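Local coordinates for protein cytochrome P450 (CYP102L1) (Mycobacterium phage Adler, PDB 6N6Q) that is a phage-encoded, haem-binding cytochrome P450, probably a monooxygenase that activates molecular oxygen at the haem iron to oxidise an organic substrate, at residues Pro318-Asp323 with Met429-Ala434. Residues are numbered along the deposited sequence; the frame is centred on the assembly and turned at random.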
ATOM      1  N   PRO A 318     -13.532  21.507  -3.916  1.00 63.26           N
ATOM      2  CA  PRO A 318     -13.374  21.354  -5.368  1.00 55.24           C
ATOM      3  C   PRO A 318     -14.418  20.424  -5.967  1.00 54.47           C
ATOM      4  O   PRO A 318     -14.740  19.372  -5.411  1.00 58.49           O
ATOM      5  CB  PRO A 318     -11.962  20.774  -5.508  1.00 45.88           C
ATOM      6  CG  PRO A 318     -11.257  21.205  -4.266  1.00 50.23           C
ATOM      7  CD  PRO A 318     -12.296  21.177  -3.188  1.00 50.49           C
ATOM      8  N   ASP A 319     -14.954  20.837  -7.118  1.00 52.54           N
ATOM      9  CA  ASP A 319     -15.862  20.013  -7.914  1.00 47.10           C
ATOM     10  C   ASP A 319     -15.010  19.044  -8.729  1.00 51.11           C
ATOM     11  O   ASP A 319     -14.729  19.246  -9.915  1.00 56.84           O
ATOM     12  CB  ASP A 319     -16.739  20.891  -8.800  1.00 54.18           C
ATOM     13  CG  ASP A 319     -17.624  20.088  -9.738  1.00 57.63           C
ATOM     14  OD1 ASP A 319     -17.923  18.914  -9.432  1.00 58.08           O
ATOM     15  OD2 ASP A 319     -18.012  20.638 -10.792  1.00 55.65           O
ATOM     16  N   PHE A 320     -14.583  17.971  -8.066  1.00 49.92           N
ATOM     17  CA  PHE A 320     -13.678  17.006  -8.676  1.00 46.11           C
ATOM     18  C   PHE A 320     -14.369  16.280  -9.824  1.00 46.08           C
ATOM     19  O   PHE A 320     -15.377  15.597  -9.620  1.00 51.81           O
ATOM     20  CB  PHE A 320     -13.193  15.996  -7.635  1.00 49.85           C
ATOM     21  CG  PHE A 320     -12.195  16.553  -6.656  1.00 50.48           C
ATOM     22  CD1 PHE A 320     -10.906  16.861  -7.058  1.00 50.46           C
ATOM     23  CD2 PHE A 320     -12.538  16.741  -5.327  1.00 48.77           C
ATOM     24  CE1 PHE A 320      -9.983  17.366  -6.158  1.00 43.76           C
ATOM     25  CE2 PHE A 320     -11.619  17.246  -4.421  1.00 44.03           C
ATOM     26  CZ  PHE A 320     -10.340  17.557  -4.838  1.00 39.73           C
ATOM     27  N   GLN A 321     -13.827  16.427 -11.028  1.00 50.53           N
ATOM     28  CA  GLN A 321     -14.204  15.601 -12.163  1.00 54.16           C
ATOM     29  C   GLN A 321     -13.037  14.686 -12.513  1.00 53.96           C
ATOM     30  O   GLN A 321     -11.873  15.022 -12.277  1.00 48.00           O
ATOM     31  CB  GLN A 321     -14.610  16.454 -13.370  1.00 50.83           C
ATOM     32  CG  GLN A 321     -13.940  17.807 -13.407  1.00 58.76           C
ATOM     33  CD  GLN A 321     -14.637  18.803 -14.318  1.00 65.19           C
ATOM     34  OE1 GLN A 321     -15.127  18.448 -15.390  1.00 64.52           O
ATOM     35  NE2 GLN A 321     -14.686  20.062 -13.889  1.00 49.20           N
ATOM     36  N   PHE A 322     -13.368  13.520 -13.077  1.00 49.04           N
ATOM     37  CA  PHE A 322     -12.391  12.441 -13.203  1.00 51.82           C
ATOM     38  C   PHE A 322     -11.157  12.875 -13.988  1.00 54.05           C
ATOM     39  O   PHE A 322     -10.028  12.529 -13.620  1.00 55.27           O
ATOM     40  CB  PHE A 322     -13.041  11.223 -13.858  1.00 52.05           C
ATOM     41  CG  PHE A 322     -12.077  10.113 -14.159  1.00 56.41           C
ATOM     42  CD1 PHE A 322     -11.558   9.333 -13.139  1.00 60.40           C
ATOM     43  CD2 PHE A 322     -11.689   9.848 -15.460  1.00 58.79           C
ATOM     44  CE1 PHE A 322     -10.668   8.314 -13.412  1.00 59.33           C
ATOM     45  CE2 PHE A 322     -10.802   8.830 -15.740  1.00 57.10           C
ATOM     46  CZ  PHE A 322     -10.290   8.062 -14.715  1.00 58.09           C
ATOM     47  N   ASP A 323     -11.350  13.633 -15.069  1.00 58.95           N
ATOM     48  CA  ASP A 323     -10.231  14.001 -15.931  1.00 61.98           C
ATOM     49  C   ASP A 323      -9.266  14.978 -15.272  1.00 58.42           C
ATOM     50  O   ASP A 323      -8.096  15.029 -15.664  1.00 61.77           O
ATOM     51  CB  ASP A 323     -10.750  14.598 -17.240  1.00 61.95           C
ATOM     52  CG  ASP A 323     -11.205  13.538 -18.220  1.00 71.77           C
ATOM     53  OD1 ASP A 323     -10.536  12.488 -18.313  1.00 77.06           O
ATOM     54  OD2 ASP A 323     -12.233  13.755 -18.897  1.00 79.53           O
ATOM     55  N   MET A 429      -4.870   8.909  -4.025  1.00 47.99           N
ATOM     56  CA  MET A 429      -3.847   9.683  -3.330  1.00 43.36           C
ATOM     57  C   MET A 429      -3.825  11.134  -3.794  1.00 43.44           C
ATOM     58  O   MET A 429      -3.548  12.033  -2.993  1.00 46.80           O
ATOM     59  CB  MET A 429      -2.472   9.041  -3.526  1.00 48.54           C
ATOM     60  CG  MET A 429      -2.271   7.746  -2.749  1.00 47.71           C
ATOM     61  SD  MET A 429      -0.586   7.109  -2.841  1.00 47.25           S
ATOM     62  CE  MET A 429      -0.430   6.773  -4.593  1.00 47.66           C
ATOM     63  N   VAL A 430      -4.122  11.383  -5.070  1.00 47.32           N
ATOM     64  CA  VAL A 430      -4.115  12.750  -5.580  1.00 49.35           C
ATOM     65  C   VAL A 430      -5.349  13.511  -5.105  1.00 48.08           C
ATOM     66  O   VAL A 430      -5.247  14.655  -4.650  1.00 54.99           O
ATOM     67  CB  VAL A 430      -4.006  12.752  -7.116  1.00 53.68           C
ATOM     68  CG1 VAL A 430      -4.103  14.174  -7.650  1.00 50.80           C
ATOM     69  CG2 VAL A 430      -2.700  12.114  -7.554  1.00 42.76           C
ATOM     70  N   ILE A 431      -6.530  12.892  -5.204  1.00 37.83           N
ATOM     71  CA  ILE A 431      -7.754  13.556  -4.762  1.00 45.55           C
ATOM     72  C   ILE A 431      -7.671  13.893  -3.279  1.00 48.96           C
ATOM     73  O   ILE A 431      -8.112  14.964  -2.845  1.00 53.31           O
ATOM     74  CB  ILE A 431      -8.987  12.686  -5.068  1.00 52.79           C
ATOM     75  CG1 ILE A 431      -9.022  12.291  -6.543  1.00 52.00           C
ATOM     76  CG2 ILE A 431     -10.263  13.422  -4.694  1.00 46.24           C
ATOM     77  CD1 ILE A 431     -10.296  11.580  -6.955  1.00 55.26           C
ATOM     78  N   ALA A 432      -7.107  12.984  -2.480  1.00 48.71           N
ATOM     79  CA  ALA A 432      -6.992  13.225  -1.046  1.00 44.64           C
ATOM     80  C   ALA A 432      -6.062  14.397  -0.760  1.00 46.08           C
ATOM     81  O   ALA A 432      -6.382  15.275   0.050  1.00 42.68           O
ATOM     82  CB  ALA A 432      -6.499  11.961  -0.341  1.00 41.90           C
ATOM     83  N   LEU A 433      -4.902  14.428  -1.419  1.00 44.99           N
ATOM     84  CA  LEU A 433      -3.949  15.509  -1.187  1.00 48.38           C
ATOM     85  C   LEU A 433      -4.448  16.825  -1.768  1.00 46.48           C
ATOM     86  O   LEU A 433      -4.260  17.886  -1.163  1.00 50.12           O
ATOM     87  CB  LEU A 433      -2.588  15.145  -1.778  1.00 46.71           C
ATOM     88  CG  LEU A 433      -1.751  14.168  -0.955  1.00 48.64           C
ATOM     89  CD1 LEU A 433      -0.568  13.684  -1.763  1.00 54.20           C
ATOM     90  CD2 LEU A 433      -1.282  14.831   0.328  1.00 48.37           C
ATOM     91  N   ALA A 434      -5.080  16.777  -2.944  1.00 47.97           N
ATOM     92  CA  ALA A 434      -5.582  18.001  -3.561  1.00 50.55           C
ATOM     93  C   ALA A 434      -6.637  18.662  -2.686  1.00 51.71           C
ATOM     94  O   ALA A 434      -6.644  19.888  -2.530  1.00 51.39           O
ATOM     95  CB  ALA A 434      -6.147  17.703  -4.948  1.00 44.22           C
TER
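Phe-320 packs on Ile-431 and Ala-434 in a small, buried, largely apolar contact of the cytochrome P450 fold, where the loop leading into helix 322-326 lies against helix 422-439. In P450 terms the latter is the L helix, which follows the cysteine-ligand loop, and the loop and the short helix 322-326 come just before the K helix, 329-341. The centrepiece is a CH-pi contact: the CG2 methyl of Ile-431 stands over the ring of Phe-320, 3.9 Å from its centroid and only 4° off the normal. With chi1 -54° CG1 sits beside the backbone N and CG2 anti to that N, and it is the CG2 branch that reaches the ring. One helical turn on, Ala-434 meets the same ring at its edge, its CB near the ring plane and 4.0 Å from Phe-320 CE1. The ring is sandwiched, because Pro-318 from its own loop lays CB 3.6 Å above the opposite face, offset toward the rim. An inverse gamma turn centred on Asp-319, with a weak hydrogen bond from Phe-320 N to Pro-318 O, is consistent with the proline folding back over the phenylalanine. Trp-312 adds an edge-to-face ring contact to Phe-320, and His-126 of helix 119-145 both hydrogen-bonds to Phe-320 O through NE2 and touches the Ile-431 side chain. The contact is remote from the active site, with the Ile-431 side chain about 13 Å from the haem, although Met-429 in the same helix touches the cofactor. The para carbon of the ring, Phe-320 CZ, comes to 4.0 Å from the backbone O of Ile-431.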